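Local coordinates for protein peroxinectin A (Dictyostelium discoideum, PDB 6ERC) that catalyses the hydrogen peroxide-dependent oxidation of phenolic donors as a secreted, glycosylated haem peroxidase of the animal peroxidase family, at residues A[33-38]-A[132-137]; A[39-44]-A[91-96]; A[46-51]-A[383-388]; A[114-119]-A[387-392]. One frame throughout, in Å; residues are numbered along the deposited sequence.

In the fold
Contacts 1 and 2 lie at the surface and contacts 3 and 4 are buried, yet all four sit on the same side of the chain's centre. Contact 1 joins the 33-38 loop to a turn between two sheet strands by carboxylate-to-backbone bonding and aliphatic packing. Contact 2 stacks the next part of that loop on strand 91-96, chiefly through rings, beside a glycosylated asparagine. Contacts 3 and 4 share helix 379-390: 46-51 is held by arginine-to-carbonyl and serine-glutamine bonds, 114-119 by a salt bridge. Strands 91-96 and 113-124 are sheet neighbours, which ties contact 2 to contact 4, and Arg118 reaches from contact 4 to backbone carbonyls of contact 1.

Contact 1: residues A[33-38]-A[132-137]; sequences IKFNKN and VVDEDG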
# COMPACT_ATOMS: atom_id res chain seq x y z
N ILE A 33 -16.94 -0.30 -16.12
CA ILE A 33 -17.76 -1.21 -16.91
C ILE A 33 -18.53 -2.09 -15.95
O ILE A 33 -18.11 -2.34 -14.82
CB ILE A 33 -16.91 -2.05 -17.89
CG1 ILE A 33 -15.83 -2.84 -17.16
CG2 ILE A 33 -16.28 -1.15 -18.95
CD1 ILE A 33 -15.15 -3.89 -18.02
N LYS A 34 -19.69 -2.58 -16.40
CA LYS A 34 -20.55 -3.38 -15.55
C LYS A 34 -19.77 -4.54 -14.94
O LYS A 34 -19.14 -5.32 -15.65
CB LYS A 34 -21.74 -3.91 -16.35
CG LYS A 34 -22.62 -2.82 -16.96
CD LYS A 34 -24.01 -3.34 -17.31
CE LYS A 34 -23.96 -4.46 -18.34
NZ LYS A 34 -25.34 -4.89 -18.73
N PHE A 35 -19.82 -4.64 -13.61
CA PHE A 35 -19.11 -5.69 -12.89
C PHE A 35 -20.05 -6.66 -12.18
O PHE A 35 -19.58 -7.62 -11.57
CB PHE A 35 -18.13 -5.08 -11.87
CG PHE A 35 -18.72 -3.99 -11.02
CD1 PHE A 35 -19.44 -4.29 -9.88
CD2 PHE A 35 -18.53 -2.66 -11.35
CE1 PHE A 35 -19.98 -3.29 -9.09
CE2 PHE A 35 -19.07 -1.65 -10.57
CZ PHE A 35 -19.79 -1.97 -9.44
N ASN A 36 -21.36 -6.44 -12.25
CA ASN A 36 -22.36 -7.40 -11.76
C ASN A 36 -22.06 -7.81 -10.32
O ASN A 36 -21.70 -8.95 -10.01
CB ASN A 36 -22.40 -8.62 -12.69
CG ASN A 36 -23.65 -9.44 -12.51
OD1 ASN A 36 -24.71 -9.10 -13.04
ND2 ASN A 36 -23.54 -10.53 -11.77
N LYS A 37 -22.23 -6.83 -9.43
CA LYS A 37 -21.83 -6.97 -8.03
C LYS A 37 -22.32 -8.28 -7.43
O LYS A 37 -21.53 -9.08 -6.90
CB LYS A 37 -22.35 -5.79 -7.21
CG LYS A 37 -21.88 -5.78 -5.76
CD LYS A 37 -22.74 -4.88 -4.88
CE LYS A 37 -24.10 -5.51 -4.57
NZ LYS A 37 -23.97 -6.77 -3.78
N ASN A 38 -23.63 -8.52 -7.47
CA ASN A 38 -24.21 -9.66 -6.77
C ASN A 38 -23.79 -11.00 -7.37
O ASN A 38 -23.93 -12.03 -6.70
CB ASN A 38 -25.74 -9.54 -6.77
CG ASN A 38 -26.22 -8.36 -5.97
OD1 ASN A 38 -25.64 -8.01 -4.94
ND2 ASN A 38 -27.30 -7.73 -6.43
N VAL A 132 -21.79 3.29 -13.19
CA VAL A 132 -22.40 2.51 -14.25
C VAL A 132 -23.63 1.81 -13.69
O VAL A 132 -23.66 1.42 -12.52
CB VAL A 132 -21.42 1.48 -14.86
CG1 VAL A 132 -21.03 0.41 -13.85
CG2 VAL A 132 -22.02 0.85 -16.11
N VAL A 133 -24.64 1.65 -14.53
CA VAL A 133 -25.83 0.89 -14.15
C VAL A 133 -25.47 -0.59 -14.14
O VAL A 133 -25.18 -1.17 -15.18
CB VAL A 133 -27.01 1.17 -15.09
CG1 VAL A 133 -28.17 0.21 -14.82
CG2 VAL A 133 -27.47 2.62 -14.94
N ASP A 134 -25.47 -1.19 -12.95
CA ASP A 134 -25.18 -2.61 -12.84
C ASP A 134 -26.21 -3.42 -13.62
O ASP A 134 -27.26 -2.92 -14.05
CB ASP A 134 -25.16 -3.04 -11.37
CG ASP A 134 -24.46 -4.36 -11.16
OD1 ASP A 134 -23.21 -4.37 -11.13
OD2 ASP A 134 -25.16 -5.39 -11.02
N GLU A 135 -25.91 -4.71 -13.79
CA GLU A 135 -26.78 -5.58 -14.56
C GLU A 135 -28.09 -5.88 -13.85
O GLU A 135 -29.03 -6.37 -14.49
CB GLU A 135 -26.02 -6.87 -14.88
CG GLU A 135 -24.57 -6.60 -15.28
CD GLU A 135 -23.86 -7.80 -15.87
OE1 GLU A 135 -24.54 -8.75 -16.31
OE2 GLU A 135 -22.61 -7.78 -15.88
N ASP A 136 -28.20 -5.57 -12.55
CA ASP A 136 -29.46 -5.67 -11.83
C ASP A 136 -30.24 -4.37 -11.85
O ASP A 136 -31.28 -4.28 -11.19
CB ASP A 136 -29.21 -6.12 -10.39
CG ASP A 136 -28.47 -5.08 -9.57
OD1 ASP A 136 -29.12 -4.16 -9.03
OD2 ASP A 136 -27.23 -5.19 -9.45
N GLY A 137 -29.77 -3.36 -12.58
CA GLY A 137 -30.49 -2.12 -12.73
C GLY A 137 -30.17 -1.05 -11.72
O GLY A 137 -30.86 -0.02 -11.68
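A type I beta turn from Asp134 to Gly137 sets the Asp134 carboxylate against the backbone of Asn36 and Lys37. Lys37 N donates to Asp134 OD1 over 3.1 Å, meeting it on the syn side, 24° out of the carboxylate plane; Asn36 N lies 3.0 Å from the same OD1. Chi1 (-162°) sets CG of Asp134 anti to its backbone N; its OD1 stands over one face of the Phe35 ring, 4.0 Å from CE1. The turn lies in the connection between antiparallel strands 113-124 and 139-144, and Gly137 N closes it onto Asp134 O. Glu135 crosses Asn36 at about a right angle, amide and carboxylate planes 60° apart. Glu135 CB comes within 3.2 Å of Asn36 OD1, a packing contact. On its other flank Glu135 is passed by the Lys34 chain, whose CE is 3.8 Å from Glu135 CG; Lys34 NZ stays 4.6 Å from Glu135 OE1, so the opposite charges are near without touching. Further back, Lys34 CG packs on Val132 CG2 at 3.8 Å. Glu135 also touches the sugar carried by Asn42, and Asp136 OD1 is hydrogen-bonded to Tyr140 OH.

Contact 2: residues A[39-44]-A[91-96]; sequences GFPNIT and NSWPIK. With NAG (2-acetamido-2-deoxy-beta-D-glucopyranose), chain C.
The Phe40 ring overlaps the five-membered ring of Trp93 in an offset stack, centroids 4.3 Å apart and planes 28° from parallel. Trp93 CD1 comes over one face of the phenyl ring, nearer its rim than its centre, and lies 3.3 Å from Phe40 CD1. Phe40 adds its CB to the contact, 4.1 Å from the centroid of the five-membered ring. The next residue continues the cover on the same indole face: Pro41 CD stands 3.3 Å from the centroid of the six-membered ring, only 4° off its normal, a CH-pi contact, with CG leaning toward CZ3. Phe40 and Pro41 of the loop thus cover both rings of a tryptophan carried by strand 91-96, an outermost strand of the four-stranded antiparallel sheet, where Trp93 pairs through its backbone with Tyr116 of strand 113-124. Chi1 of 174° sets CG of Trp93 anti to its backbone N, 3.7 Å from Phe40 CD1. The indole also touches Gln385 and Arg388 of helix 379-390, so it fills the space between loop and helix. An alanine in place of Trp93 would probably leave the Phe40 face without its stacking partner and Pro41 CD without the ring it stands over, and open a gap against the helix. At the phenyl edge, near its plane, Ser92 O approaches Phe40 CE1 to 3.5 Å. Beyond Pro41, Asn42 turns away from the strand and carries the N-linked glycan, its ND2 bonded covalently to C1 of the NAG at 1.3 Å; Thr44 CG2 passes 3.7 Å from the sugar O6.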
# COMPACT_ATOMS: atom_id res chain seq x y z
N GLY A 39 -23.30 -11.02 -8.61
CA GLY A 39 -22.81 -12.24 -9.21
C GLY A 39 -21.35 -12.14 -9.58
O GLY A 39 -20.58 -11.45 -8.90
N PHE A 40 -20.94 -12.85 -10.64
CA PHE A 40 -19.59 -12.69 -11.18
C PHE A 40 -19.60 -11.62 -12.26
O PHE A 40 -20.61 -11.41 -12.93
CB PHE A 40 -19.08 -14.00 -11.77
CG PHE A 40 -19.08 -15.17 -10.82
CD1 PHE A 40 -19.15 -14.98 -9.45
CD2 PHE A 40 -19.02 -16.46 -11.30
CE1 PHE A 40 -19.15 -16.06 -8.58
CE2 PHE A 40 -19.02 -17.55 -10.44
CZ PHE A 40 -19.08 -17.35 -9.08
N PRO A 41 -18.49 -10.91 -12.48
CA PRO A 41 -18.43 -9.99 -13.62
C PRO A 41 -18.39 -10.76 -14.94
O PRO A 41 -17.79 -11.83 -15.03
CB PRO A 41 -17.13 -9.21 -13.40
CG PRO A 41 -16.78 -9.43 -11.97
CD PRO A 41 -17.31 -10.78 -11.61
N ASN A 42 -19.03 -10.19 -15.96
CA ASN A 42 -19.05 -10.80 -17.28
C ASN A 42 -17.72 -10.50 -17.97
O ASN A 42 -17.54 -9.43 -18.54
CB ASN A 42 -20.23 -10.28 -18.10
CG ASN A 42 -20.29 -10.88 -19.49
OD1 ASN A 42 -19.77 -11.97 -19.73
ND2 ASN A 42 -20.91 -10.16 -20.42
N ILE A 43 -16.79 -11.45 -17.90
CA ILE A 43 -15.45 -11.28 -18.45
C ILE A 43 -15.33 -12.20 -19.65
O ILE A 43 -15.56 -13.41 -19.55
CB ILE A 43 -14.36 -11.60 -17.41
CG1 ILE A 43 -14.56 -10.76 -16.14
CG2 ILE A 43 -12.97 -11.36 -17.99
CD1 ILE A 43 -14.49 -9.27 -16.35
N THR A 44 -14.96 -11.63 -20.80
CA THR A 44 -14.69 -12.41 -22.00
C THR A 44 -13.22 -12.77 -22.15
O THR A 44 -12.90 -13.71 -22.89
CB THR A 44 -15.17 -11.67 -23.25
OG1 THR A 44 -14.51 -10.40 -23.34
CG2 THR A 44 -16.67 -11.45 -23.22
N ASN A 91 -18.71 -12.29 -0.21
CA ASN A 91 -19.32 -12.34 -1.54
C ASN A 91 -18.32 -13.05 -2.43
O ASN A 91 -17.45 -12.42 -3.04
CB ASN A 91 -19.64 -10.94 -2.04
CG ASN A 91 -20.43 -10.95 -3.33
OD1 ASN A 91 -21.14 -11.90 -3.62
ND2 ASN A 91 -20.29 -9.89 -4.11
N SER A 92 -18.44 -14.37 -2.52
CA SER A 92 -17.39 -15.20 -3.09
C SER A 92 -17.45 -15.20 -4.61
O SER A 92 -18.47 -15.56 -5.20
CB SER A 92 -17.51 -16.63 -2.55
OG SER A 92 -16.51 -17.46 -3.10
N TRP A 93 -16.35 -14.79 -5.25
CA TRP A 93 -16.11 -15.00 -6.67
C TRP A 93 -14.77 -15.71 -6.79
O TRP A 93 -13.74 -15.09 -7.07
CB TRP A 93 -16.10 -13.68 -7.45
CG TRP A 93 -15.70 -13.85 -8.90
CD1 TRP A 93 -15.89 -14.95 -9.68
CD2 TRP A 93 -15.03 -12.89 -9.72
NE1 TRP A 93 -15.39 -14.73 -10.94
CE2 TRP A 93 -14.86 -13.47 -10.99
CE3 TRP A 93 -14.56 -11.59 -9.51
CZ2 TRP A 93 -14.24 -12.81 -12.05
CZ3 TRP A 93 -13.95 -10.93 -10.56
CH2 TRP A 93 -13.79 -11.53 -11.81
N PRO A 94 -14.74 -17.03 -6.58
CA PRO A 94 -13.46 -17.74 -6.52
C PRO A 94 -12.62 -17.54 -7.77
O PRO A 94 -13.12 -17.22 -8.85
CB PRO A 94 -13.88 -19.21 -6.36
CG PRO A 94 -15.25 -19.15 -5.77
CD PRO A 94 -15.89 -17.93 -6.36
N ILE A 95 -11.32 -17.73 -7.61
CA ILE A 95 -10.37 -17.66 -8.71
C ILE A 95 -10.24 -19.05 -9.31
O ILE A 95 -9.79 -19.99 -8.64
CB ILE A 95 -9.01 -17.13 -8.25
CG1 ILE A 95 -9.20 -15.81 -7.52
CG2 ILE A 95 -8.06 -17.00 -9.44
CD1 ILE A 95 -7.91 -15.06 -7.19
N LYS A 96 -10.63 -19.19 -10.57
CA LYS A 96 -10.57 -20.49 -11.24
C LYS A 96 -9.12 -20.83 -11.59
O LYS A 96 -8.38 -19.99 -12.10
CB LYS A 96 -11.43 -20.48 -12.50
CG LYS A 96 -12.93 -20.49 -12.22
CD LYS A 96 -13.74 -20.60 -13.50
CE LYS A 96 -15.22 -20.78 -13.21
NZ LYS A 96 -16.05 -20.74 -14.45
C1 NAG C . -21.07 -10.36 -21.74
C2 NAG C . -22.58 -10.32 -21.98
C3 NAG C . -22.88 -10.57 -23.46
C4 NAG C . -22.08 -9.63 -24.35
C5 NAG C . -20.60 -9.70 -24.00
C6 NAG C . -19.76 -8.69 -24.75
C7 NAG C . -24.04 -10.95 -20.11
C8 NAG C . -24.67 -12.08 -19.36
N2 NAG C . -23.26 -11.29 -21.15
O3 NAG C . -24.27 -10.40 -23.70
O4 NAG C . -22.26 -9.97 -25.72
O5 NAG C . -20.42 -9.42 -22.60
O6 NAG C . -18.58 -8.35 -24.04
O7 NAG C . -24.22 -9.77 -19.79

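Contact 3: residues A[46-51]-A[383-388]; sequences QPSRAI and NLQRNR. With HEM (protoporphyrin IX containing Fe), chain F.
Arg388 grips one carbonyl oxygen end-on with two nitrogens: Gln46 O receives NH1 at 2.7 Å and NH2 at 2.9 Å, lying at the edge of the guanidinium near its plane. The NH2 bond runs nearly straight out from the carbonyl, at a C=O...N angle of 169°, and the side chain is extended from CG to NE. Beside this pair, Ser48 OG donates to Gln385 OE1 over 2.5 Å, on an in-plane lone pair of OE1; the bend at chi2 (-77°) places Gln385 CD 3.3 Å from Ser48 OG. Pro47 is the N-cap of helix 48-56, and Ser48, the first residue of that helix, faces Leu384 and Gln385 of helix 379-390. Around the polar pairs the packing is aliphatic: Ser48 CB lies 3.7 Å from Leu384 CB, and Ile51 CG2 4.3 Å from Leu384 CG. Ile51 CG1 passes 3.6 Å from Arg388 NH2. Turned away from 46-51, Arg386 binds a haem propionate, NH2 to O2A at 2.8 Å. Helix 379-390 therefore joins the haem to the start of helix 48-56. The buried Arg388 charge, lying near a helix N-terminus whose dipole would oppose it, is probably balanced by its salt bridge to Asp434.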
# COMPACT_ATOMS: atom_id res chain seq x y z
N GLN A 46 -9.37 -14.06 -20.76
CA GLN A 46 -9.00 -15.27 -20.05
C GLN A 46 -9.10 -15.06 -18.54
O GLN A 46 -9.00 -13.92 -18.06
CB GLN A 46 -7.58 -15.69 -20.42
CG GLN A 46 -7.36 -15.88 -21.91
CD GLN A 46 -6.16 -16.74 -22.22
OE1 GLN A 46 -6.10 -17.90 -21.82
NE2 GLN A 46 -5.20 -16.18 -22.95
N PRO A 47 -9.31 -16.13 -17.77
CA PRO A 47 -9.39 -15.97 -16.31
C PRO A 47 -8.12 -15.38 -15.73
O PRO A 47 -7.06 -15.35 -16.36
CB PRO A 47 -9.62 -17.40 -15.82
CG PRO A 47 -10.16 -18.14 -16.99
CD PRO A 47 -9.52 -17.52 -18.19
N SER A 48 -8.23 -14.92 -14.48
CA SER A 48 -7.12 -14.22 -13.83
C SER A 48 -5.88 -15.10 -13.75
O SER A 48 -4.78 -14.68 -14.11
CB SER A 48 -7.54 -13.74 -12.44
OG SER A 48 -8.67 -12.89 -12.52
N ARG A 49 -6.05 -16.34 -13.27
CA ARG A 49 -4.89 -17.21 -13.09
C ARG A 49 -4.21 -17.53 -14.41
O ARG A 49 -3.00 -17.78 -14.44
CB ARG A 49 -5.32 -18.50 -12.38
CG ARG A 49 -4.21 -19.54 -12.21
CD ARG A 49 -2.98 -18.98 -11.51
NE ARG A 49 -1.96 -20.01 -11.32
CZ ARG A 49 -0.72 -19.79 -10.92
NH1 ARG A 49 -0.30 -18.55 -10.66
NH2 ARG A 49 0.13 -20.80 -10.78
N ALA A 50 -4.96 -17.54 -15.51
CA ALA A 50 -4.35 -17.74 -16.82
C ALA A 50 -3.50 -16.53 -17.20
O ALA A 50 -2.33 -16.67 -17.58
CB ALA A 50 -5.42 -18.00 -17.87
N ILE A 51 -4.07 -15.33 -17.09
CA ILE A 51 -3.29 -14.12 -17.36
C ILE A 51 -2.06 -14.07 -16.47
O ILE A 51 -1.00 -13.59 -16.88
CB ILE A 51 -4.17 -12.86 -17.16
CG1 ILE A 51 -5.37 -12.88 -18.11
CG2 ILE A 51 -3.35 -11.60 -17.37
CD1 ILE A 51 -5.02 -12.78 -19.59
N ASN A 383 -4.94 -9.45 -8.01
CA ASN A 383 -5.04 -8.11 -8.57
C ASN A 383 -5.95 -8.09 -9.79
O ASN A 383 -6.83 -7.23 -9.90
CB ASN A 383 -3.64 -7.60 -8.93
CG ASN A 383 -2.75 -7.45 -7.72
OD1 ASN A 383 -3.21 -7.13 -6.62
ND2 ASN A 383 -1.46 -7.70 -7.90
N LEU A 384 -5.76 -9.04 -10.72
CA LEU A 384 -6.63 -9.12 -11.89
C LEU A 384 -8.08 -9.27 -11.48
O LEU A 384 -8.97 -8.59 -12.00
CB LEU A 384 -6.19 -10.28 -12.78
CG LEU A 384 -5.15 -9.99 -13.86
CD1 LEU A 384 -5.71 -9.03 -14.91
CD2 LEU A 384 -3.87 -9.44 -13.27
N GLN A 385 -8.35 -10.17 -10.52
CA GLN A 385 -9.71 -10.31 -10.01
C GLN A 385 -10.24 -8.98 -9.49
O GLN A 385 -11.36 -8.57 -9.81
CB GLN A 385 -9.74 -11.36 -8.90
CG GLN A 385 -9.51 -12.76 -9.39
CD GLN A 385 -10.74 -13.36 -10.05
OE1 GLN A 385 -10.72 -13.66 -11.24
NE2 GLN A 385 -11.80 -13.53 -9.28
N ARG A 386 -9.44 -8.29 -8.66
CA ARG A 386 -9.89 -7.05 -8.04
C ARG A 386 -10.22 -6.00 -9.08
O ARG A 386 -11.23 -5.29 -8.96
CB ARG A 386 -8.83 -6.54 -7.06
CG ARG A 386 -9.31 -5.47 -6.09
CD ARG A 386 -10.26 -6.03 -5.04
NE ARG A 386 -9.67 -7.14 -4.30
CZ ARG A 386 -10.32 -7.87 -3.40
NH1 ARG A 386 -11.60 -7.61 -3.12
NH2 ARG A 386 -9.71 -8.87 -2.77
N ASN A 387 -9.39 -5.88 -10.12
CA ASN A 387 -9.70 -4.95 -11.20
C ASN A 387 -10.99 -5.34 -11.90
O ASN A 387 -11.83 -4.47 -12.20
CB ASN A 387 -8.54 -4.91 -12.20
CG ASN A 387 -7.31 -4.23 -11.65
OD1 ASN A 387 -7.15 -3.01 -11.77
ND2 ASN A 387 -6.42 -5.01 -11.04
N ARG A 388 -11.18 -6.63 -12.17
CA ARG A 388 -12.41 -7.09 -12.80
C ARG A 388 -13.58 -7.05 -11.83
O ARG A 388 -14.73 -6.87 -12.24
CB ARG A 388 -12.21 -8.51 -13.34
CG ARG A 388 -11.16 -8.58 -14.45
CD ARG A 388 -10.77 -10.01 -14.77
NE ARG A 388 -9.78 -10.06 -15.84
CZ ARG A 388 -9.36 -11.18 -16.41
NH1 ARG A 388 -9.83 -12.35 -16.02
NH2 ARG A 388 -8.46 -11.13 -17.39
CHA HEM F . -3.04 -4.77 -1.87
CHB HEM F . 0.27 -7.96 -0.37
CHC HEM F . 3.79 -4.77 -1.40
CHD HEM F . 0.48 -1.68 -3.12
C1A HEM F . -2.44 -5.93 -1.43
C2A HEM F . -3.11 -7.18 -1.18
C3A HEM F . -2.21 -8.07 -0.76
C4A HEM F . -0.92 -7.40 -0.74
CMA HEM F . -2.46 -9.54 -0.37
CAA HEM F . -4.62 -7.41 -1.38
CBA HEM F . -4.77 -8.37 -2.54
CGA HEM F . -6.13 -8.22 -3.17
O1A HEM F . -6.43 -7.13 -3.70
O2A HEM F . -6.91 -9.21 -3.14
C1B HEM F . 1.50 -7.36 -0.50
C2B HEM F . 2.75 -7.95 -0.10
C3B HEM F . 3.73 -7.07 -0.38
C4B HEM F . 3.12 -5.89 -0.97
CMB HEM F . 2.85 -9.35 0.53
CAB HEM F . 5.26 -7.20 -0.17
CBB HEM F . 5.84 -8.30 0.29
C1C HEM F . 3.21 -3.65 -1.96
C2C HEM F . 3.91 -2.47 -2.44
C3C HEM F . 2.98 -1.61 -2.92
C4C HEM F . 1.69 -2.24 -2.75
CMC HEM F . 5.44 -2.34 -2.36
CAC HEM F . 3.08 -0.20 -3.55
CBC HEM F . 4.21 0.50 -3.74
C1D HEM F . -0.76 -2.23 -2.89
C2D HEM F . -2.03 -1.58 -3.14
C3D HEM F . -2.99 -2.45 -2.80
C4D HEM F . -2.37 -3.66 -2.31
CMD HEM F . -2.20 -0.16 -3.71
CAD HEM F . -4.51 -2.23 -2.85
CBD HEM F . -4.85 -1.42 -1.60
CGD HEM F . -6.21 -1.79 -1.06
O1D HEM F . -6.29 -2.78 -0.29
O2D HEM F . -7.21 -1.10 -1.38
NA HEM F . -1.10 -6.10 -1.16
NB HEM F . 1.75 -6.11 -1.02
NC HEM F . 1.86 -3.47 -2.17
ND HEM F . -1.00 -3.49 -2.39
FE HEM F . 0.35 -4.76 -1.66

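Contact 4: residues A[114-119]-A[387-392]; sequences MNYFRT and NRDHGI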
# COMPACT_ATOMS: atom_id res chain seq x y z
N MET A 114 -8.91 -20.86 -6.03
CA MET A 114 -8.29 -20.11 -4.95
C MET A 114 -9.31 -19.14 -4.37
O MET A 114 -10.07 -18.51 -5.12
CB MET A 114 -7.06 -19.35 -5.44
CG MET A 114 -5.91 -20.25 -5.85
SD MET A 114 -4.50 -19.32 -6.48
CE MET A 114 -5.14 -18.76 -8.06
N ASN A 115 -9.33 -19.03 -3.05
CA ASN A 115 -10.31 -18.18 -2.39
C ASN A 115 -10.22 -16.75 -2.91
O ASN A 115 -9.13 -16.19 -3.07
CB ASN A 115 -10.07 -18.19 -0.87
CG ASN A 115 -10.30 -19.55 -0.26
OD1 ASN A 115 -9.51 -20.47 -0.44
ND2 ASN A 115 -11.40 -19.68 0.48
N TYR A 116 -11.38 -16.15 -3.18
CA TYR A 116 -11.47 -14.72 -3.44
C TYR A 116 -12.85 -14.24 -3.06
O TYR A 116 -13.86 -14.86 -3.42
CB TYR A 116 -11.18 -14.38 -4.91
CG TYR A 116 -11.33 -12.91 -5.21
CD1 TYR A 116 -12.57 -12.36 -5.53
CD2 TYR A 116 -10.23 -12.06 -5.18
CE1 TYR A 116 -12.70 -11.02 -5.80
CE2 TYR A 116 -10.36 -10.72 -5.46
CZ TYR A 116 -11.59 -10.20 -5.77
OH TYR A 116 -11.73 -8.86 -6.05
N PHE A 117 -12.90 -13.11 -2.34
CA PHE A 117 -14.14 -12.50 -1.92
C PHE A 117 -14.19 -11.08 -2.45
O PHE A 117 -13.21 -10.33 -2.35
CB PHE A 117 -14.25 -12.51 -0.39
CG PHE A 117 -14.45 -13.88 0.18
CD1 PHE A 117 -13.36 -14.69 0.44
CD2 PHE A 117 -15.71 -14.36 0.45
CE1 PHE A 117 -13.53 -15.96 0.96
CE2 PHE A 117 -15.90 -15.62 0.98
CZ PHE A 117 -14.80 -16.43 1.23
N ARG A 118 -15.33 -10.71 -3.02
CA ARG A 118 -15.44 -9.42 -3.69
C ARG A 118 -15.46 -8.29 -2.67
O ARG A 118 -15.90 -8.45 -1.53
CB ARG A 118 -16.70 -9.38 -4.56
CG ARG A 118 -16.70 -10.42 -5.68
CD ARG A 118 -17.83 -10.19 -6.67
NE ARG A 118 -17.64 -8.97 -7.45
CZ ARG A 118 -18.41 -8.60 -8.48
NH1 ARG A 118 -19.41 -9.37 -8.86
NH2 ARG A 118 -18.16 -7.47 -9.12
N THR A 119 -14.97 -7.13 -3.11
CA THR A 119 -14.85 -5.98 -2.22
C THR A 119 -16.21 -5.47 -1.78
O THR A 119 -17.18 -5.49 -2.55
CB THR A 119 -14.09 -4.86 -2.93
OG1 THR A 119 -12.84 -5.38 -3.41
CG2 THR A 119 -13.82 -3.70 -1.97
N ASN A 387 -9.39 -5.88 -10.12
CA ASN A 387 -9.70 -4.95 -11.20
C ASN A 387 -10.99 -5.34 -11.90
O ASN A 387 -11.83 -4.47 -12.20
CB ASN A 387 -8.54 -4.91 -12.20
CG ASN A 387 -7.31 -4.23 -11.65
OD1 ASN A 387 -7.15 -3.01 -11.77
ND2 ASN A 387 -6.42 -5.01 -11.04
N ARG A 388 -11.18 -6.63 -12.17
CA ARG A 388 -12.41 -7.09 -12.80
C ARG A 388 -13.58 -7.05 -11.83
O ARG A 388 -14.73 -6.87 -12.24
CB ARG A 388 -12.21 -8.51 -13.34
CG ARG A 388 -11.16 -8.58 -14.45
CD ARG A 388 -10.77 -10.01 -14.77
NE ARG A 388 -9.78 -10.06 -15.84
CZ ARG A 388 -9.36 -11.18 -16.41
NH1 ARG A 388 -9.83 -12.35 -16.02
NH2 ARG A 388 -8.46 -11.13 -17.39
N ASP A 389 -13.30 -7.21 -10.53
CA ASP A 389 -14.33 -7.03 -9.51
C ASP A 389 -14.82 -5.59 -9.48
O ASP A 389 -16.03 -5.33 -9.43
CB ASP A 389 -13.77 -7.44 -8.15
CG ASP A 389 -14.76 -7.22 -7.01
OD1 ASP A 389 -15.90 -6.78 -7.26
OD2 ASP A 389 -14.38 -7.50 -5.85
N HIS A 390 -13.89 -4.63 -9.53
CA HIS A 390 -14.24 -3.22 -9.47
C HIS A 390 -14.71 -2.66 -10.81
O HIS A 390 -15.19 -1.52 -10.84
CB HIS A 390 -13.05 -2.39 -8.98
CG HIS A 390 -12.64 -2.68 -7.57
ND1 HIS A 390 -11.84 -1.83 -6.83
CD2 HIS A 390 -12.91 -3.73 -6.76
CE1 HIS A 390 -11.65 -2.34 -5.63
NE2 HIS A 390 -12.29 -3.49 -5.56
N GLY A 391 -14.56 -3.41 -11.89
CA GLY A 391 -14.98 -2.92 -13.19
C GLY A 391 -14.03 -1.90 -13.79
O GLY A 391 -14.48 -0.94 -14.42
N ILE A 392 -12.73 -2.08 -13.59
CA ILE A 392 -11.76 -1.15 -14.19
C ILE A 392 -11.86 -1.26 -15.71
O ILE A 392 -11.81 -2.38 -16.25
CB ILE A 392 -10.33 -1.47 -13.70
CG1 ILE A 392 -10.22 -1.26 -12.18
CG2 ILE A 392 -9.29 -0.62 -14.44
CD1 ILE A 392 -10.39 0.18 -11.71
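Asp389, near the end of helix 379-390, is the buried acid against which strand 113-124 of the four-stranded antiparallel sheet is bonded, with Arg118, Thr119 and Tyr116 all donating to it. With CG anti to the backbone N (chi1 177°), Asp389 carries its carboxylate out toward the strand, and each of the two oxygens takes two donors. Arg118 NE reaches OD1 at 2.8 Å, coming from above the carboxylate plane, 71° out of it, and forms a salt bridge. Arg118 NH2 approaches that OD1 from the same face at 3.0 Å and also donates to the backbone Asp389 O, on an in-plane lone pair, at 3.0 Å. The other oxygen is shared differently: Thr119 N sits on the syn lone pair of OD2 at 2.8 Å, and Tyr116 OH on its anti lone pair at 3.0 Å. The Arg118 guanidinium continues outward to the backbone carbonyls of Phe35 and Asn36. A leucine in place of Arg118 would probably leave the buried Asp389 charge without its mate and those loop carbonyls without their donors. No touching residue is exposed; the solvent side begins across the strand, where Phe117, between Tyr116 and Arg118, points away from the helix and is partly exposed. The next residue of the helix adds a further link: Thr119 crosses His390 at about a right angle. Thr119 OG1 also bonds Arg386 NH1, and His390 ND1 bonds Asn294 OD1. In the plane of the imidazole, at its edge, His390 NE2 is hydrogen-bonded to Thr119 OG1 over 2.9 Å.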